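Local coordinates for protein N-acetylglucosamine-6-phosphate deacetylase (Mycobacterium smegmatis, PDB 6FV4) that probably removes the acetyl group from N-acetylglucosamine 6-phosphate, as a metal-dependent hydrolase of the NagA family within the amidohydrolase superfamily, at residues 23-28 against 63-68; 41-46 against 363-368; 139-144 against 154-159; 180-185 against 203-208; 286-291 against 321-326. The protein carries 1 engineered substitution. All blocks are in the same frame, centred on the assembly; numbering follows the deposited sequence.

Interaction 1: 23-28 against 63-68; sequences TVLTGT and TVVPGF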
# COMPACT_ATOMS: atom_id res chain seq x y z
N THR B 23 19.40 -23.84 11.93
CA THR B 23 19.10 -22.43 11.73
C THR B 23 18.51 -21.84 13.00
O THR B 23 17.53 -22.38 13.52
CB THR B 23 18.11 -22.20 10.59
OG1 THR B 23 18.60 -22.79 9.37
CG2 THR B 23 17.88 -20.72 10.39
N VAL B 24 19.08 -20.73 13.48
CA VAL B 24 18.53 -20.01 14.63
C VAL B 24 18.26 -18.57 14.21
O VAL B 24 19.18 -17.83 13.85
CB VAL B 24 19.46 -20.05 15.85
CG1 VAL B 24 18.88 -19.22 16.97
CG2 VAL B 24 19.68 -21.49 16.31
N LEU B 25 16.99 -18.18 14.25
CA LEU B 25 16.59 -16.80 14.03
C LEU B 25 16.41 -16.13 15.39
O LEU B 25 15.66 -16.64 16.24
CB LEU B 25 15.31 -16.73 13.19
CG LEU B 25 15.67 -16.96 11.71
CD1 LEU B 25 15.28 -18.36 11.29
CD2 LEU B 25 15.01 -15.94 10.82
N THR B 26 17.12 -15.04 15.61
CA THR B 26 17.13 -14.38 16.90
C THR B 26 16.15 -13.23 16.98
O THR B 26 15.88 -12.73 18.08
CB THR B 26 18.54 -13.85 17.22
OG1 THR B 26 18.80 -12.69 16.43
CG2 THR B 26 19.59 -14.90 16.91
N GLY B 27 15.61 -12.79 15.86
CA GLY B 27 14.83 -11.58 15.78
C GLY B 27 15.50 -10.50 14.95
O GLY B 27 14.81 -9.67 14.35
N THR B 28 16.84 -10.52 14.90
CA THR B 28 17.59 -9.59 14.06
C THR B 28 18.55 -10.31 13.12
O THR B 28 18.89 -9.79 12.05
CB THR B 28 18.39 -8.61 14.92
OG1 THR B 28 19.23 -9.34 15.82
CG2 THR B 28 17.45 -7.71 15.71
N THR B 63 14.53 -25.36 12.38
CA THR B 63 14.67 -23.91 12.50
C THR B 63 14.14 -23.48 13.87
O THR B 63 13.01 -23.81 14.22
CB THR B 63 13.92 -23.19 11.37
OG1 THR B 63 14.49 -23.55 10.10
CG2 THR B 63 14.03 -21.68 11.52
N VAL B 64 14.97 -22.79 14.66
CA VAL B 64 14.54 -22.22 15.94
C VAL B 64 14.20 -20.75 15.72
O VAL B 64 14.93 -20.02 15.05
CB VAL B 64 15.63 -22.37 17.02
CG1 VAL B 64 15.20 -21.65 18.30
CG2 VAL B 64 15.90 -23.84 17.30
N VAL B 65 13.07 -20.33 16.28
CA VAL B 65 12.64 -18.93 16.22
C VAL B 65 12.28 -18.50 17.64
O VAL B 65 12.04 -19.34 18.52
CB VAL B 65 11.44 -18.75 15.26
CG1 VAL B 65 11.87 -19.09 13.80
CG2 VAL B 65 10.24 -19.58 15.73
N PRO B 66 12.21 -17.20 17.89
CA PRO B 66 11.69 -16.74 19.19
C PRO B 66 10.23 -17.16 19.34
O PRO B 66 9.53 -17.44 18.36
CB PRO B 66 11.83 -15.22 19.13
CG PRO B 66 12.68 -14.91 17.90
CD PRO B 66 12.52 -16.08 16.98
N GLY B 67 9.78 -17.24 20.59
CA GLY B 67 8.39 -17.59 20.82
C GLY B 67 7.46 -16.61 20.14
O GLY B 67 7.76 -15.41 20.02
N PHE B 68 6.32 -17.12 19.65
CA PHE B 68 5.33 -16.25 19.04
C PHE B 68 4.65 -15.40 20.11
O PHE B 68 4.44 -15.84 21.24
CB PHE B 68 4.29 -17.06 18.26
CG PHE B 68 4.87 -17.93 17.16
CD1 PHE B 68 4.47 -19.25 17.02
CD2 PHE B 68 5.79 -17.42 16.25
CE1 PHE B 68 4.98 -20.06 16.01
CE2 PHE B 68 6.31 -18.24 15.23
CZ PHE B 68 5.90 -19.55 15.12
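Thr23 O takes the backbone N-H of Val64 at 2.8 Å, nearly straight at 170°, and this bond opens a short parallel beta ladder between strands 23-25 and 63-66. The next rung is Leu25 N to Val64 O at 2.9 Å, so Val64 spends both its N-H and its carbonyl on the neighbouring strand, the usual pattern of a parallel pair. The short strand axes run 11° apart in direction. On one face Thr23 and Thr63 stand next to each other with like orientation. With CG2 of Thr63 anti to its backbone N (chi1 -63°), the methyl is offered to Leu25, whose CD1 meets it at 3.6 Å. Thr23 OG1 turns instead to the guanidinium of Arg32. On the other face Val24 CG2 packs on Val64 CB. Strand 63-66 is the beginning of the long strand 63-76, which pairs on its other edge with strand 373-376, while helix 339-357 packs on Leu25, Val65 and Pro66. The ladder stops where Pro66, lacking an N-H, takes the place of a donor: Leu25 O is buried with no hydrogen-bonding partner in the model, and Pro66 CD sits 3.3 Å from it.

Interaction 2: 41-46 against 363-368; sequences DRVVAV and AGLAAG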
# COMPACT_ATOMS: atom_id res chain seq x y z
N ASP B 41 15.64 -19.63 33.48
CA ASP B 41 14.67 -19.16 32.50
C ASP B 41 15.24 -18.14 31.52
O ASP B 41 14.47 -17.53 30.79
CB ASP B 41 13.44 -18.57 33.20
CG ASP B 41 13.77 -17.31 33.97
OD1 ASP B 41 14.95 -17.17 34.36
OD2 ASP B 41 12.85 -16.49 34.23
N ARG B 42 16.57 -17.95 31.47
CA ARG B 42 17.16 -16.89 30.67
C ARG B 42 18.07 -17.45 29.58
O ARG B 42 18.72 -18.49 29.75
CB ARG B 42 17.97 -15.91 31.55
CG ARG B 42 17.29 -15.45 32.83
CD ARG B 42 15.89 -14.87 32.60
NE ARG B 42 15.88 -13.66 31.78
CZ ARG B 42 14.84 -12.84 31.70
NH1 ARG B 42 13.73 -13.08 32.39
NH2 ARG B 42 14.91 -11.76 30.92
N VAL B 43 18.12 -16.75 28.45
CA VAL B 43 19.18 -16.99 27.49
C VAL B 43 20.46 -16.37 28.06
O VAL B 43 20.47 -15.22 28.49
CB VAL B 43 18.83 -16.39 26.11
CG1 VAL B 43 20.01 -16.55 25.13
CG2 VAL B 43 17.57 -17.04 25.52
N VAL B 44 21.52 -17.17 28.11
CA VAL B 44 22.85 -16.68 28.51
C VAL B 44 23.63 -16.15 27.31
O VAL B 44 24.12 -15.02 27.32
CB VAL B 44 23.63 -17.82 29.20
CG1 VAL B 44 25.05 -17.37 29.54
CG2 VAL B 44 22.90 -18.25 30.42
N ALA B 45 23.75 -16.95 26.26
CA ALA B 45 24.49 -16.54 25.08
C ALA B 45 23.88 -17.18 23.85
O ALA B 45 23.26 -18.25 23.93
CB ALA B 45 25.98 -16.92 25.18
N VAL B 46 24.05 -16.51 22.71
CA VAL B 46 23.69 -17.01 21.39
C VAL B 46 24.90 -16.82 20.49
O VAL B 46 25.67 -15.88 20.66
CB VAL B 46 22.45 -16.27 20.82
CG1 VAL B 46 22.10 -16.78 19.46
CG2 VAL B 46 21.27 -16.44 21.75
N ALA B 363 10.88 -9.26 22.40
CA ALA B 363 11.14 -10.61 21.95
C ALA B 363 12.56 -10.71 21.39
O ALA B 363 13.26 -9.71 21.19
CB ALA B 363 10.11 -11.05 20.91
N GLY B 364 12.99 -11.94 21.16
CA GLY B 364 14.31 -12.14 20.60
C GLY B 364 15.12 -13.07 21.46
O GLY B 364 15.00 -13.09 22.69
N LEU B 365 15.93 -13.88 20.79
CA LEU B 365 16.85 -14.77 21.47
C LEU B 365 18.17 -14.01 21.56
O LEU B 365 18.94 -13.96 20.61
CB LEU B 365 16.95 -16.10 20.73
CG LEU B 365 15.64 -16.88 20.75
CD1 LEU B 365 15.64 -17.97 19.68
CD2 LEU B 365 15.40 -17.47 22.13
N ALA B 366 18.38 -13.37 22.70
CA ALA B 366 19.58 -12.57 22.93
C ALA B 366 19.99 -12.76 24.37
O ALA B 366 19.19 -13.15 25.22
CB ALA B 366 19.34 -11.08 22.63
N ALA B 367 21.27 -12.48 24.64
CA ALA B 367 21.74 -12.52 26.01
C ALA B 367 20.84 -11.68 26.90
O ALA B 367 20.48 -10.56 26.54
CB ALA B 367 23.19 -12.01 26.08
N GLY B 368 20.43 -12.25 28.03
CA GLY B 368 19.56 -11.59 28.97
C GLY B 368 18.07 -11.85 28.77
O GLY B 368 17.30 -11.70 29.72
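The carbonyl oxygen of Gly368 is held by the guanidinium of Arg42 through two N-H groups of unequal strength. Strand 42-46, which carries the arginine, has a classic beta bulge, with Val44 and Ala45 both opposite Glu37 of strand 34-39, and loop 363-368 meets the strand's other edge. NH2 of Arg42 gives the short bond, 2.7 Å to Gly368 O, lying in both the guanidinium plane and the carbonyl plane; NE adds a weak one. Bends at chi2 and chi3 (-53° and -63°) fold the arginine over so that this edge of the group faces the loop. The loop's one backbone bond to the strand within these segments runs from Gly368 N to Val43 O at 3.0 Å, the donor tilted 28° from the carbonyl plane. The backbone angles of Gly368 call for glycine, since a CB would collide with the preceding carbonyl O. Apolar contact comes from Val43, which points toward the loop and sets its CG2 against Leu365 CD2, the two side chains roughly perpendicular. Separately, Val43 CB lies 3.4 Å from Ala366 O. Leu365 also rests on Leu36 of strand 34-39. The contact thus ties the small beta sheet formed by the chain's N-terminal part to the loop leading into strand 373-376. Farther along, Val46 CG2 comes within 3.6 Å of Leu365 O.

Interaction 3: 139-144 against 154-159; sequences GPWLST and LMRDPD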
# COMPACT_ATOMS: atom_id res chain seq x y z
N GLY B 139 -13.62 -3.44 22.50
CA GLY B 139 -14.95 -3.06 22.88
C GLY B 139 -14.94 -2.58 24.32
O GLY B 139 -14.04 -2.91 25.10
N PRO B 140 -15.96 -1.82 24.73
CA PRO B 140 -17.21 -1.53 24.02
C PRO B 140 -17.24 -0.22 23.24
O PRO B 140 -18.29 0.14 22.69
CB PRO B 140 -18.22 -1.45 25.18
CG PRO B 140 -17.41 -0.78 26.25
CD PRO B 140 -15.99 -1.28 26.10
N TRP B 141 -16.13 0.51 23.19
CA TRP B 141 -16.13 1.84 22.59
C TRP B 141 -15.85 1.78 21.09
O TRP B 141 -14.99 2.47 20.52
CB TRP B 141 -15.13 2.70 23.35
CG TRP B 141 -15.48 2.61 24.81
CD1 TRP B 141 -16.67 2.96 25.38
CD2 TRP B 141 -14.66 2.11 25.87
NE1 TRP B 141 -16.64 2.73 26.73
CE2 TRP B 141 -15.42 2.20 27.07
CE3 TRP B 141 -13.36 1.59 25.94
CZ2 TRP B 141 -14.92 1.80 28.30
CZ3 TRP B 141 -12.87 1.19 27.15
CH2 TRP B 141 -13.65 1.30 28.33
N LEU B 142 -16.65 0.93 20.44
CA LEU B 142 -16.59 0.63 19.02
C LEU B 142 -17.79 1.23 18.30
O LEU B 142 -18.75 1.70 18.91
CB LEU B 142 -16.54 -0.88 18.80
CG LEU B 142 -15.55 -1.67 19.66
CD1 LEU B 142 -15.56 -3.13 19.28
CD2 LEU B 142 -14.14 -1.08 19.55
N SER B 143 -17.72 1.22 16.97
CA SER B 143 -18.81 1.76 16.16
C SER B 143 -18.81 1.22 14.74
O SER B 143 -18.59 1.97 13.79
CB SER B 143 -18.74 3.29 16.12
OG SER B 143 -19.99 3.83 15.75
N THR B 144 -19.04 -0.08 14.58
CA THR B 144 -19.29 -0.60 13.24
C THR B 144 -20.32 -1.71 13.32
O THR B 144 -20.46 -2.39 14.34
CB THR B 144 -18.01 -1.10 12.54
OG1 THR B 144 -18.30 -1.36 11.16
CG2 THR B 144 -17.49 -2.38 13.17
N LEU B 154 -24.32 -3.25 22.46
CA LEU B 154 -23.72 -2.71 23.68
C LEU B 154 -22.62 -1.69 23.40
O LEU B 154 -22.04 -1.15 24.35
CB LEU B 154 -23.15 -3.85 24.54
CG LEU B 154 -24.11 -4.87 25.16
CD1 LEU B 154 -23.39 -6.20 25.39
CD2 LEU B 154 -24.73 -4.35 26.46
N MET B 155 -22.31 -1.42 22.13
CA MET B 155 -21.34 -0.38 21.81
C MET B 155 -21.81 0.96 22.38
O MET B 155 -23.01 1.27 22.37
CB MET B 155 -21.16 -0.28 20.28
CG MET B 155 -20.61 -1.53 19.64
SD MET B 155 -20.30 -1.39 17.85
CE MET B 155 -21.83 -0.62 17.33
N ARG B 156 -20.87 1.74 22.91
CA ARG B 156 -21.26 2.99 23.54
C ARG B 156 -20.10 3.97 23.50
O ARG B 156 -18.94 3.59 23.28
CB ARG B 156 -21.73 2.78 25.00
CG ARG B 156 -20.73 2.03 25.88
CD ARG B 156 -21.37 1.64 27.23
NE ARG B 156 -20.47 0.87 28.09
CZ ARG B 156 -20.34 -0.46 28.07
NH1 ARG B 156 -21.06 -1.20 27.23
NH2 ARG B 156 -19.51 -1.05 28.90
N ASP B 157 -20.43 5.25 23.70
CA ASP B 157 -19.42 6.30 23.71
C ASP B 157 -18.41 6.04 24.84
O ASP B 157 -18.77 5.49 25.88
CB ASP B 157 -20.07 7.67 23.92
CG ASP B 157 -20.75 8.23 22.67
OD1 ASP B 157 -20.72 7.60 21.58
OD2 ASP B 157 -21.33 9.33 22.78
N PRO B 158 -17.14 6.45 24.66
CA PRO B 158 -16.14 6.25 25.72
C PRO B 158 -16.23 7.27 26.84
O PRO B 158 -15.73 8.39 26.72
CB PRO B 158 -14.80 6.35 24.98
CG PRO B 158 -15.10 7.25 23.83
CD PRO B 158 -16.51 6.91 23.40
N ASP B 159 -16.87 6.88 27.94
CA ASP B 159 -17.02 7.74 29.12
C ASP B 159 -15.77 7.66 29.99
O ASP B 159 -15.35 6.56 30.36
CB ASP B 159 -18.24 7.29 29.92
CG ASP B 159 -18.24 7.81 31.35
OD1 ASP B 159 -18.02 9.02 31.55
OD2 ASP B 159 -18.46 7.00 32.28
O HOH W 1 -18.36 4.21 28.72
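The CB-CG edge of Pro140 rests obliquely on one face of the Arg156 guanidinium, with CG 3.4 Å above the plane and over its centre. Arg156 reaches it from the crowded position between its backbone N and carbonyl carbon (chi1 54°), then runs extended from CG to NE. Two further partners fix the group: NH2 forms a salt bridge with Glu162, and NH1 donates to Ala111 O. Trp141 has CG beside its backbone N (chi1 -53°), which lays the indole against Pro158; CA of Pro158 stands 3.8 Å from the centroid of the five-membered ring, a CH-pi contact, with Pro140 CD on the opposite face of the indole. Arg156 O approaches the indole edge, 3.2 Å from CD1, while NE1 donates to a water 3.0 Å away that also accepts from Asp159 N. Met155 sets SD 3.9 Å from Leu142 CB, and the bend at chi3 (-46°) turns CE toward Thr144 O, 3.7 Å away. The backbones are joined by Arg156 N to Pro140 O (3.0 Å), an oxygen that also accepts from Leu142 N on the opposite face of its plane; Trp141 centres an inverse gamma turn, and Pro140 follows a cis peptide bond. Both segments belong to the long connection from strand 134-138 to helix 160-170: Trp141 packs on that helix and on strand 174-179, Pro140 and Arg156 lie against helix 113-129, and Leu142 approaches the metal ligand His204.

Interaction 4: 180-185 against 203-208; sequences APERDG and GHTEAT. With CD (cadmium ion), chain J.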
# COMPACT_ATOMS: atom_id res chain seq x y z
N ALA B 180 -13.00 3.19 18.43
CA ALA B 180 -13.52 3.71 17.17
C ALA B 180 -13.41 5.23 17.19
O ALA B 180 -14.03 5.88 18.05
CB ALA B 180 -14.97 3.28 16.95
N PRO B 181 -12.64 5.85 16.28
CA PRO B 181 -12.29 7.27 16.43
C PRO B 181 -13.43 8.26 16.21
O PRO B 181 -13.22 9.45 16.47
CB PRO B 181 -11.19 7.48 15.37
CG PRO B 181 -10.64 6.14 15.11
CD PRO B 181 -11.78 5.18 15.27
N GLU B 182 -14.60 7.84 15.73
CA GLU B 182 -15.66 8.79 15.39
C GLU B 182 -16.70 8.97 16.49
O GLU B 182 -17.53 9.88 16.38
CB GLU B 182 -16.36 8.37 14.08
CG GLU B 182 -17.29 7.17 14.18
CD GLU B 182 -16.56 5.84 14.03
OE1 GLU B 182 -15.38 5.76 14.46
OE2 GLU B 182 -17.15 4.89 13.50
N ARG B 183 -16.66 8.17 17.55
CA ARG B 183 -17.60 8.35 18.66
C ARG B 183 -17.28 9.62 19.45
O ARG B 183 -16.11 9.99 19.61
CB ARG B 183 -17.59 7.14 19.59
CG ARG B 183 -18.02 5.85 18.92
CD ARG B 183 -18.49 4.85 19.95
NE ARG B 183 -19.83 5.19 20.44
CZ ARG B 183 -20.93 4.54 20.08
NH1 ARG B 183 -20.85 3.52 19.24
NH2 ARG B 183 -22.11 4.92 20.55
N ASP B 184 -18.32 10.28 19.93
CA ASP B 184 -18.14 11.39 20.86
C ASP B 184 -17.23 10.96 22.00
O ASP B 184 -17.44 9.90 22.62
CB ASP B 184 -19.49 11.85 21.42
CG ASP B 184 -20.35 12.53 20.37
OD1 ASP B 184 -19.80 13.31 19.56
OD2 ASP B 184 -21.58 12.28 20.36
N GLY B 185 -16.18 11.75 22.25
CA GLY B 185 -15.23 11.49 23.31
C GLY B 185 -14.07 10.58 22.97
O GLY B 185 -13.25 10.30 23.85
N GLY B 203 -9.95 0.56 15.52
CA GLY B 203 -10.59 -0.62 14.98
C GLY B 203 -12.10 -0.48 15.08
O GLY B 203 -12.61 0.46 15.70
N HIS B 204 -12.79 -1.41 14.43
CA HIS B 204 -14.25 -1.53 14.50
C HIS B 204 -14.93 -0.18 14.31
O HIS B 204 -15.72 0.28 15.14
CB HIS B 204 -14.67 -2.17 15.82
CG HIS B 204 -14.51 -3.65 15.81
ND1 HIS B 204 -15.57 -4.51 15.59
CD2 HIS B 204 -13.41 -4.42 15.96
CE1 HIS B 204 -15.13 -5.75 15.60
NE2 HIS B 204 -13.82 -5.73 15.82
N THR B 205 -14.63 0.45 13.17
CA THR B 205 -14.91 1.86 13.02
C THR B 205 -15.29 2.19 11.58
O THR B 205 -14.82 1.55 10.64
CB THR B 205 -13.70 2.69 13.46
OG1 THR B 205 -13.93 4.08 13.17
CG2 THR B 205 -12.44 2.22 12.75
N GLU B 206 -16.17 3.18 11.45
CA GLU B 206 -16.53 3.82 10.21
C GLU B 206 -15.87 5.19 10.07
O GLU B 206 -16.35 6.04 9.31
CB GLU B 206 -18.05 3.95 10.11
CG GLU B 206 -18.80 2.61 10.23
CD GLU B 206 -18.47 1.66 9.09
OE1 GLU B 206 -18.22 2.14 7.95
OE2 GLU B 206 -18.46 0.43 9.32
N ALA B 207 -14.77 5.43 10.80
CA ALA B 207 -14.10 6.72 10.79
C ALA B 207 -13.54 7.04 9.41
O ALA B 207 -13.15 6.15 8.65
CB ALA B 207 -12.96 6.75 11.80
N THR B 208 -13.48 8.32 9.10
CA THR B 208 -12.84 8.74 7.87
C THR B 208 -11.33 8.76 8.05
O THR B 208 -10.79 8.57 9.16
CB THR B 208 -13.36 10.12 7.44
OG1 THR B 208 -12.91 11.10 8.38
CG2 THR B 208 -14.90 10.13 7.39
CD CD J . -12.86 -7.85 15.91
O HOH W 2 -14.13 -8.91 13.91
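Glu182 places its CG between the backbone N and the carbonyl carbon (chi1 73°) and bends again at chi2 (-85°), which curls the carboxylate back toward Thr205, whose OG1 is anti to its own backbone N (chi1 174°). The two loops follow successive parallel strands, 174-179 and 199-202, of the amidohydrolase barrel. A type I beta turn from Ala180 to Arg183 carries the glutamate; an ST turn, in which Thr205 OG1 accepts from Ala207 N at 2.9 Å, shapes the other loop. Both carboxylate oxygens are used across the contact. Thr205 OG1 donates to Glu182 OE1 at 2.6 Å on the syn side, somewhat out of the carboxylate plane, and Glu206 N donates to OE2 at 2.8 Å from above that plane. The threonine hydroxyl is therefore fixed both as donor and as acceptor, which settles its rotation. Pro181 CD lies 3.2 Å from Thr205 OG1, and its ring packs on the methyl of Ala207. Ala180 CB adds a contact with His204 O. Glu206 sends its own carboxylate away, to Arg146 and Thr144, so the two acidic groups do not meet. One residue before the gripped threonine sits the metal ligand His204, with an unusual positive phi. Its imidazole leads away from segment 180-185, and together with Glu138, His150, His225 and a water it binds the cadmium ion, to which His204 NE2 is bonded at 2.3 Å.

Interaction 5: 286-291 against 321-326; sequences AATGMS and TATMEQ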
# COMPACT_ATOMS: atom_id res chain seq x y z
N ALA B 286 -12.70 -19.51 20.60
CA ALA B 286 -12.58 -20.64 21.51
C ALA B 286 -12.56 -21.99 20.82
O ALA B 286 -12.05 -22.95 21.41
CB ALA B 286 -13.72 -20.60 22.55
N ALA B 287 -13.05 -22.11 19.59
CA ALA B 287 -13.02 -23.40 18.92
C ALA B 287 -11.68 -23.72 18.28
O ALA B 287 -11.50 -24.84 17.79
CB ALA B 287 -14.11 -23.49 17.85
N THR B 288 -10.74 -22.78 18.29
CA THR B 288 -9.42 -23.02 17.72
C THR B 288 -8.77 -24.26 18.31
O THR B 288 -8.71 -24.43 19.53
CB THR B 288 -8.53 -21.80 17.97
OG1 THR B 288 -9.18 -20.64 17.43
CG2 THR B 288 -7.16 -21.98 17.29
N GLY B 289 -8.29 -25.15 17.43
CA GLY B 289 -7.58 -26.34 17.84
C GLY B 289 -8.43 -27.52 18.24
O GLY B 289 -7.89 -28.54 18.67
N MET B 290 -9.75 -27.41 18.14
CA MET B 290 -10.63 -28.51 18.52
C MET B 290 -10.90 -29.41 17.32
O MET B 290 -10.94 -28.96 16.18
CB MET B 290 -11.95 -27.99 19.08
CG MET B 290 -11.76 -27.11 20.30
SD MET B 290 -13.36 -26.62 20.94
CE MET B 290 -13.68 -28.02 22.02
N SER B 291 -11.10 -30.70 17.61
CA SER B 291 -11.47 -31.66 16.59
C SER B 291 -12.86 -31.35 16.05
O SER B 291 -13.64 -30.60 16.65
CB SER B 291 -11.44 -33.08 17.15
OG SER B 291 -10.20 -33.38 17.76
N THR B 321 -10.06 -19.44 13.44
CA THR B 321 -9.57 -20.58 14.21
C THR B 321 -8.09 -20.77 13.96
O THR B 321 -7.58 -21.89 13.91
CB THR B 321 -10.35 -21.87 13.93
OG1 THR B 321 -10.52 -22.06 12.53
CG2 THR B 321 -11.72 -21.85 14.60
N ALA B 322 -7.38 -19.66 13.80
CA ALA B 322 -5.96 -19.68 13.48
C ALA B 322 -5.13 -19.78 14.74
O ALA B 322 -5.51 -19.26 15.80
CB ALA B 322 -5.56 -18.42 12.71
N THR B 323 -3.99 -20.45 14.64
CA THR B 323 -2.94 -20.40 15.65
C THR B 323 -1.76 -19.62 15.09
O THR B 323 -1.60 -19.49 13.87
CB THR B 323 -2.48 -21.80 16.06
OG1 THR B 323 -1.93 -22.47 14.92
CG2 THR B 323 -3.63 -22.61 16.60
N MET B 324 -0.91 -19.12 15.99
CA MET B 324 0.25 -18.37 15.51
C MET B 324 1.12 -19.23 14.61
O MET B 324 1.74 -18.70 13.68
CB MET B 324 1.07 -17.82 16.67
CG MET B 324 0.47 -16.58 17.31
SD MET B 324 0.17 -15.12 16.29
CE MET B 324 1.76 -14.27 16.34
N GLU B 325 1.19 -20.54 14.87
CA GLU B 325 1.89 -21.47 14.00
C GLU B 325 1.36 -21.40 12.56
O GLU B 325 2.13 -21.44 11.60
CB GLU B 325 1.76 -22.89 14.55
CG GLU B 325 2.18 -23.98 13.59
CD GLU B 325 2.07 -25.36 14.19
OE1 GLU B 325 2.51 -26.33 13.56
OE2 GLU B 325 1.55 -25.46 15.31
N GLN B 326 0.03 -21.33 12.40
CA GLN B 326 -0.54 -21.29 11.06
C GLN B 326 -0.29 -19.95 10.38
O GLN B 326 0.04 -19.90 9.19
CB GLN B 326 -2.04 -21.60 11.10
CG GLN B 326 -2.36 -23.07 11.36
CD GLN B 326 -3.81 -23.28 11.76
OE1 GLN B 326 -4.15 -23.24 12.94
NE2 GLN B 326 -4.68 -23.54 10.78
O HOH W 3 -8.05 -24.59 14.65
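A type II beta turn from Ala287 to Met290, closed by Met290 N to Ala287 O at 3.1 Å, sets Thr288 against the N-terminal approach to helix 324-334, with Thr288 and Thr321 facing at a CA separation of 4.3 Å. No direct hydrogen bond joins the two segments. One water bridges them instead, accepting from Gly289 N at 2.8 Å and donating to Thr321 O. Thr288 carries most of the packing. Its CG2 is anti to the backbone N (chi1 -56°), which swings the methyl onto the other segment, 3.5 Å from Ala322 O and 3.7 Å from Thr323 CG2; its OG1 lies over Thr321 CA at 3.2 Å and bonds to Met285 O. Ala322 O is buried here without a hydrogen-bonding partner in the model. Thr321 turns its CG2 beside its own backbone N, toward the Ala287-Thr288 peptide, and gives its hydroxyl to Gly307 O. Thr323 is the N-cap of the helix and forms a capping box with Gln326: Gln326 OE1 accepts from both Thr323 N and Thr323 OG1, while the return bond from Gln326 N to Thr323 OG1 is weak. The loop following strand 278-281 is thereby joined to the start of helix 324-334, close to Gly319, a predicted substrate-binding residue. Of the two bonds to Gln326 OE1, the hydroxyl's, 3.1 Å from Thr323 OG1, lies in the carbonyl plane on a lone pair.

Interactions 1 and 2 lie together on one side of the chain and share Leu365, whose backbone N meets Thr26 O while its CD1 packs on Val64; the first is a buried parallel ladder, the second a partly exposed strand-loop contact. Interactions 3 and 4 sit on the opposite side, centres about 9 Å apart, interaction 4 buried, interaction 3 partly exposed, linked by Thr144 with Glu206 and by Leu142 O with Arg183. There the chemistry turns to proline against guanidinium and indole faces, carboxylate bonds and a metal ligand. Interaction 5, nearest the chain centre, is buried yet has no direct hydrogen bond between its segments; it touches interaction 1 through Phe68 against Met324 and Glu325.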